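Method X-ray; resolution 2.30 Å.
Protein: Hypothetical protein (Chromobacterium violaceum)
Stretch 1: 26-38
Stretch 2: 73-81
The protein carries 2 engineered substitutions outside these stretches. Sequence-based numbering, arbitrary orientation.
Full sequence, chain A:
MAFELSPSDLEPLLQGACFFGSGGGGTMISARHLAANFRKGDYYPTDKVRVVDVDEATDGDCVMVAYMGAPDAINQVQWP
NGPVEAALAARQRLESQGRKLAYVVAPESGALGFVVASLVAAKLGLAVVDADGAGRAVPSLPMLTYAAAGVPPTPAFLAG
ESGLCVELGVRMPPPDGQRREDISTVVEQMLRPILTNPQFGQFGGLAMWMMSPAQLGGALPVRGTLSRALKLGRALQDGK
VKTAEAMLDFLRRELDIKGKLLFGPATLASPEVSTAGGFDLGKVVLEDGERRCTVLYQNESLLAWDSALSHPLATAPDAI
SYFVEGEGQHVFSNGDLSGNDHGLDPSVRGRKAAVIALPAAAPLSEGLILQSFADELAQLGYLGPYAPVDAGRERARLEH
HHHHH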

# COMPACT_ATOMS: atom_id res chain seq x y z
N GLY A 26 -6.83 16.85 -14.32
CA GLY A 26 -8.12 16.19 -14.49
C GLY A 26 -8.86 16.71 -15.70
O GLY A 26 -8.76 17.88 -16.04
N THR A 27 -9.61 15.83 -16.36
CA THR A 27 -10.37 16.20 -17.55
C THR A 27 -11.61 17.00 -17.23
O THR A 27 -12.22 16.83 -16.16
CB THR A 27 -10.84 14.96 -18.33
OG1 THR A 27 -11.83 14.27 -17.56
CG2 THR A 27 -9.67 14.01 -18.60
N MSE A 28 -11.99 17.87 -18.15
CA MSE A 28 -13.18 18.68 -18.00
C MSE A 28 -14.36 17.71 -18.08
O MSE A 28 -15.42 17.95 -17.50
CB MSE A 28 -13.27 19.72 -19.11
CG MSE A 28 -12.25 20.83 -19.00
SE MSE A 28 -12.16 21.91 -20.60
CE MSE A 28 -13.73 23.00 -20.36
N ILE A 29 -14.15 16.62 -18.79
CA ILE A 29 -15.17 15.60 -18.96
C ILE A 29 -15.66 15.09 -17.61
O ILE A 29 -16.85 15.10 -17.32
CB ILE A 29 -14.63 14.43 -19.79
CG1 ILE A 29 -14.07 14.97 -21.11
CG2 ILE A 29 -15.74 13.41 -20.01
CD1 ILE A 29 -13.36 13.94 -21.98
N SER A 30 -14.72 14.65 -16.77
CA SER A 30 -15.08 14.14 -15.45
C SER A 30 -15.52 15.29 -14.54
O SER A 30 -16.32 15.09 -13.64
CB SER A 30 -13.91 13.38 -14.82
OG SER A 30 -12.87 14.25 -14.40
N ALA A 31 -15.00 16.49 -14.78
CA ALA A 31 -15.38 17.64 -13.97
C ALA A 31 -16.83 18.00 -14.26
O ALA A 31 -17.59 18.33 -13.35
CB ALA A 31 -14.47 18.82 -14.26
N ARG A 32 -17.21 17.93 -15.54
CA ARG A 32 -18.57 18.24 -15.96
C ARG A 32 -19.55 17.17 -15.49
O ARG A 32 -20.68 17.47 -15.13
CB ARG A 32 -18.64 18.39 -17.49
CG ARG A 32 -18.17 19.77 -17.99
CD ARG A 32 -17.98 19.83 -19.50
NE ARG A 32 -17.56 21.16 -19.95
CZ ARG A 32 -17.01 21.42 -21.13
NH1 ARG A 32 -16.80 20.45 -22.00
NH2 ARG A 32 -16.64 22.66 -21.44
N HIS A 33 -19.10 15.93 -15.48
CA HIS A 33 -19.93 14.83 -15.02
C HIS A 33 -20.34 15.05 -13.58
O HIS A 33 -21.48 14.77 -13.20
CB HIS A 33 -19.16 13.51 -15.13
CG HIS A 33 -19.13 12.93 -16.51
ND1 HIS A 33 -18.24 11.95 -16.89
CD2 HIS A 33 -19.89 13.19 -17.60
CE1 HIS A 33 -18.45 11.64 -18.15
NE2 HIS A 33 -19.45 12.37 -18.61
N LEU A 34 -19.41 15.54 -12.77
CA LEU A 34 -19.68 15.79 -11.36
C LEU A 34 -20.54 17.03 -11.13
O LEU A 34 -21.46 17.02 -10.32
CB LEU A 34 -18.36 15.93 -10.59
CG LEU A 34 -17.55 14.66 -10.34
CD1 LEU A 34 -16.21 15.02 -9.73
CD2 LEU A 34 -18.32 13.72 -9.41
N ALA A 35 -20.22 18.10 -11.87
CA ALA A 35 -20.95 19.35 -11.75
C ALA A 35 -22.41 19.25 -12.22
O ALA A 35 -23.28 19.95 -11.72
CB ALA A 35 -20.24 20.44 -12.53
N ALA A 36 -22.66 18.37 -13.19
CA ALA A 36 -24.01 18.19 -13.71
C ALA A 36 -25.02 17.81 -12.64
O ALA A 36 -26.21 18.12 -12.77
CB ALA A 36 -24.00 17.13 -14.81
N ASN A 37 -24.57 17.14 -11.58
CA ASN A 37 -25.46 16.72 -10.51
C ASN A 37 -25.48 17.61 -9.28
O ASN A 37 -26.12 17.27 -8.28
CB ASN A 37 -25.13 15.29 -10.07
CG ASN A 37 -25.47 14.26 -11.13
OD1 ASN A 37 -26.62 14.15 -11.57
ND2 ASN A 37 -24.47 13.48 -11.55
N PHE A 38 -24.78 18.74 -9.33
CA PHE A 38 -24.76 19.64 -8.19
C PHE A 38 -26.00 20.52 -8.15
O PHE A 38 -26.20 21.37 -9.01
CB PHE A 38 -23.52 20.55 -8.22
CG PHE A 38 -23.41 21.47 -7.03
CD1 PHE A 38 -23.08 22.81 -7.21
CD2 PHE A 38 -23.61 21.00 -5.74
CE1 PHE A 38 -22.97 23.67 -6.11
CE2 PHE A 38 -23.50 21.85 -4.64
CZ PHE A 38 -23.18 23.19 -4.83
N ALA A 73 -11.50 5.51 -14.92
CA ALA A 73 -12.45 5.21 -13.86
C ALA A 73 -13.12 6.48 -13.34
O ALA A 73 -14.32 6.49 -13.07
CB ALA A 73 -11.74 4.48 -12.72
N ILE A 74 -12.34 7.54 -13.22
CA ILE A 74 -12.87 8.81 -12.73
C ILE A 74 -13.88 9.44 -13.69
O ILE A 74 -14.80 10.14 -13.26
CB ILE A 74 -11.71 9.79 -12.41
CG1 ILE A 74 -10.78 9.14 -11.37
CG2 ILE A 74 -12.25 11.10 -11.87
CD1 ILE A 74 -9.52 9.92 -11.06
N ASN A 75 -13.73 9.18 -14.99
CA ASN A 75 -14.66 9.73 -15.98
C ASN A 75 -16.05 9.12 -15.86
O ASN A 75 -16.97 9.53 -16.56
CB ASN A 75 -14.15 9.50 -17.41
CG ASN A 75 -13.09 10.51 -17.84
OD1 ASN A 75 -13.29 11.72 -17.72
ND2 ASN A 75 -11.98 10.01 -18.35
N GLN A 76 -16.21 8.13 -14.98
CA GLN A 76 -17.49 7.46 -14.81
C GLN A 76 -18.25 7.92 -13.57
O GLN A 76 -19.44 7.63 -13.42
CB GLN A 76 -17.27 5.95 -14.74
CG GLN A 76 -16.58 5.36 -15.97
CD GLN A 76 -16.30 3.87 -15.81
OE1 GLN A 76 -17.21 3.09 -15.51
NE2 GLN A 76 -15.04 3.48 -16.01
N VAL A 77 -17.56 8.63 -12.69
CA VAL A 77 -18.15 9.11 -11.46
C VAL A 77 -19.22 10.18 -11.70
O VAL A 77 -19.07 11.02 -12.58
CB VAL A 77 -17.07 9.67 -10.53
CG1 VAL A 77 -17.68 10.14 -9.23
CG2 VAL A 77 -16.03 8.59 -10.25
N GLN A 78 -20.28 10.12 -10.90
CA GLN A 78 -21.39 11.07 -10.97
C GLN A 78 -21.43 11.92 -9.70
O GLN A 78 -21.72 13.11 -9.75
CB GLN A 78 -22.72 10.33 -11.11
CG GLN A 78 -22.96 9.67 -12.46
CD GLN A 78 -23.05 10.67 -13.59
OE1 GLN A 78 -22.04 11.09 -14.15
NE2 GLN A 78 -24.28 11.07 -13.92
N TRP A 79 -21.14 11.29 -8.57
CA TRP A 79 -21.11 11.99 -7.28
C TRP A 79 -19.75 11.71 -6.63
O TRP A 79 -19.19 10.63 -6.79
CB TRP A 79 -22.25 11.49 -6.37
CG TRP A 79 -23.56 11.36 -7.09
CD1 TRP A 79 -23.95 10.34 -7.92
CD2 TRP A 79 -24.64 12.30 -7.08
NE1 TRP A 79 -25.20 10.59 -8.43
CE2 TRP A 79 -25.65 11.79 -7.93
CE3 TRP A 79 -24.85 13.53 -6.44
CZ2 TRP A 79 -26.85 12.46 -8.16
CZ3 TRP A 79 -26.05 14.19 -6.67
CH2 TRP A 79 -27.03 13.66 -7.52
N PRO A 80 -19.19 12.69 -5.90
CA PRO A 80 -17.89 12.50 -5.26
C PRO A 80 -17.93 11.75 -3.93
O PRO A 80 -17.48 12.26 -2.91
CB PRO A 80 -17.40 13.92 -5.09
CG PRO A 80 -18.65 14.65 -4.75
CD PRO A 80 -19.67 14.07 -5.73
N ASN A 81 -18.47 10.53 -3.94
CA ASN A 81 -18.55 9.74 -2.72
C ASN A 81 -17.19 9.51 -2.06
O ASN A 81 -17.05 9.66 -0.85
CB ASN A 81 -19.24 8.40 -2.98
CG ASN A 81 -20.73 8.53 -3.18
OD1 ASN A 81 -21.29 9.63 -3.07
ND2 ASN A 81 -21.40 7.41 -3.47
O HOH W 1 -22.29 15.59 -8.26

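A helix packed against an irregular segment illustrates a general principle: a chain without regular secondary structure leaves many of its peptide groups unpaired, and a neighbouring helix can hold it by offering side chains to those groups. In this hypothetical protein from Chromobacterium violaceum, the helix beginning at Met 28 presents Ser 30, His 33, Leu 34 and, just beyond it, Asn 37 to residues 74–80, and the two stretches together bury 579 Å².

The second stretch enters as the last part of a helix, with Ala 73 out of reach of the first. Ile 74 makes the first approach, its CG2 lying 4.1 Å from Ser 30 CB. Serine suits this place because it is small: the CA atoms of Ser 30 and Asn 75 come within 4.5 Å of each other, and this buried residue fills little of the space between the backbones.

Asn 75 is the polar anchor, and it works at both ends. Its CA-to-CB bond points sideways, but with chi1 at m the amide swings toward the start of the helix, where Asn 75 OD1 accepts a hydrogen bond of 2.9 Å from Thr 27 OG1. Thr 27 is the N-cap residue, with chi1 at p, so the bond ties the asparagine to the very point where the helix begins. The same oxygen lies 3.4 Å from Ser 30 CB and 3.7 Å from Ile 29 CB, packed against the first turn. The backbone of Asn 75 is held separately: His 33 ND1 donates to Asn 75 O at 2.8 Å, a short contact but a weak bond, since the angle at the hydrogen is only 120°. The acceptor sits at the edge of the imidazole, near its plane, as a ring nitrogen donor requires.

A type I turn from Ile 74 to Val 77 then redirects the chain, closed by a bond of 3.2 Å from Val 77 N to Ile 74 O. Gln 76, within the turn, points away and makes no contact, whereas Val 77 returns to the interface and sets CG1 3.6 Å from Leu 34 CD2. This is the start of the apolar centre.

At Gln 78 it is the backbone that matters most. Gln 78 O accepts a hydrogen bond of 3.3 Å from Asn 37 ND2, and a water donates to it at 2.9 Å while also donating to Leu 34 O at 2.6 Å, bridging the stretches.

Trp 79 starts out pointing away, yet its indole reaches back far enough for Asn 37 CB to lie over one face, 3.7 Å from the centroid of the six-membered ring and 15° off its normal. Asparagine thus serves twice, with an amide for the carbonyl and a methylene for the aromatic face. Pro 80 completes the contact, its CD 3.9 Å from Leu 34 CD2. The leucine methyl therefore meets both valine and proline, apolar surfaces that suit its own apolar side chain, which is buried here.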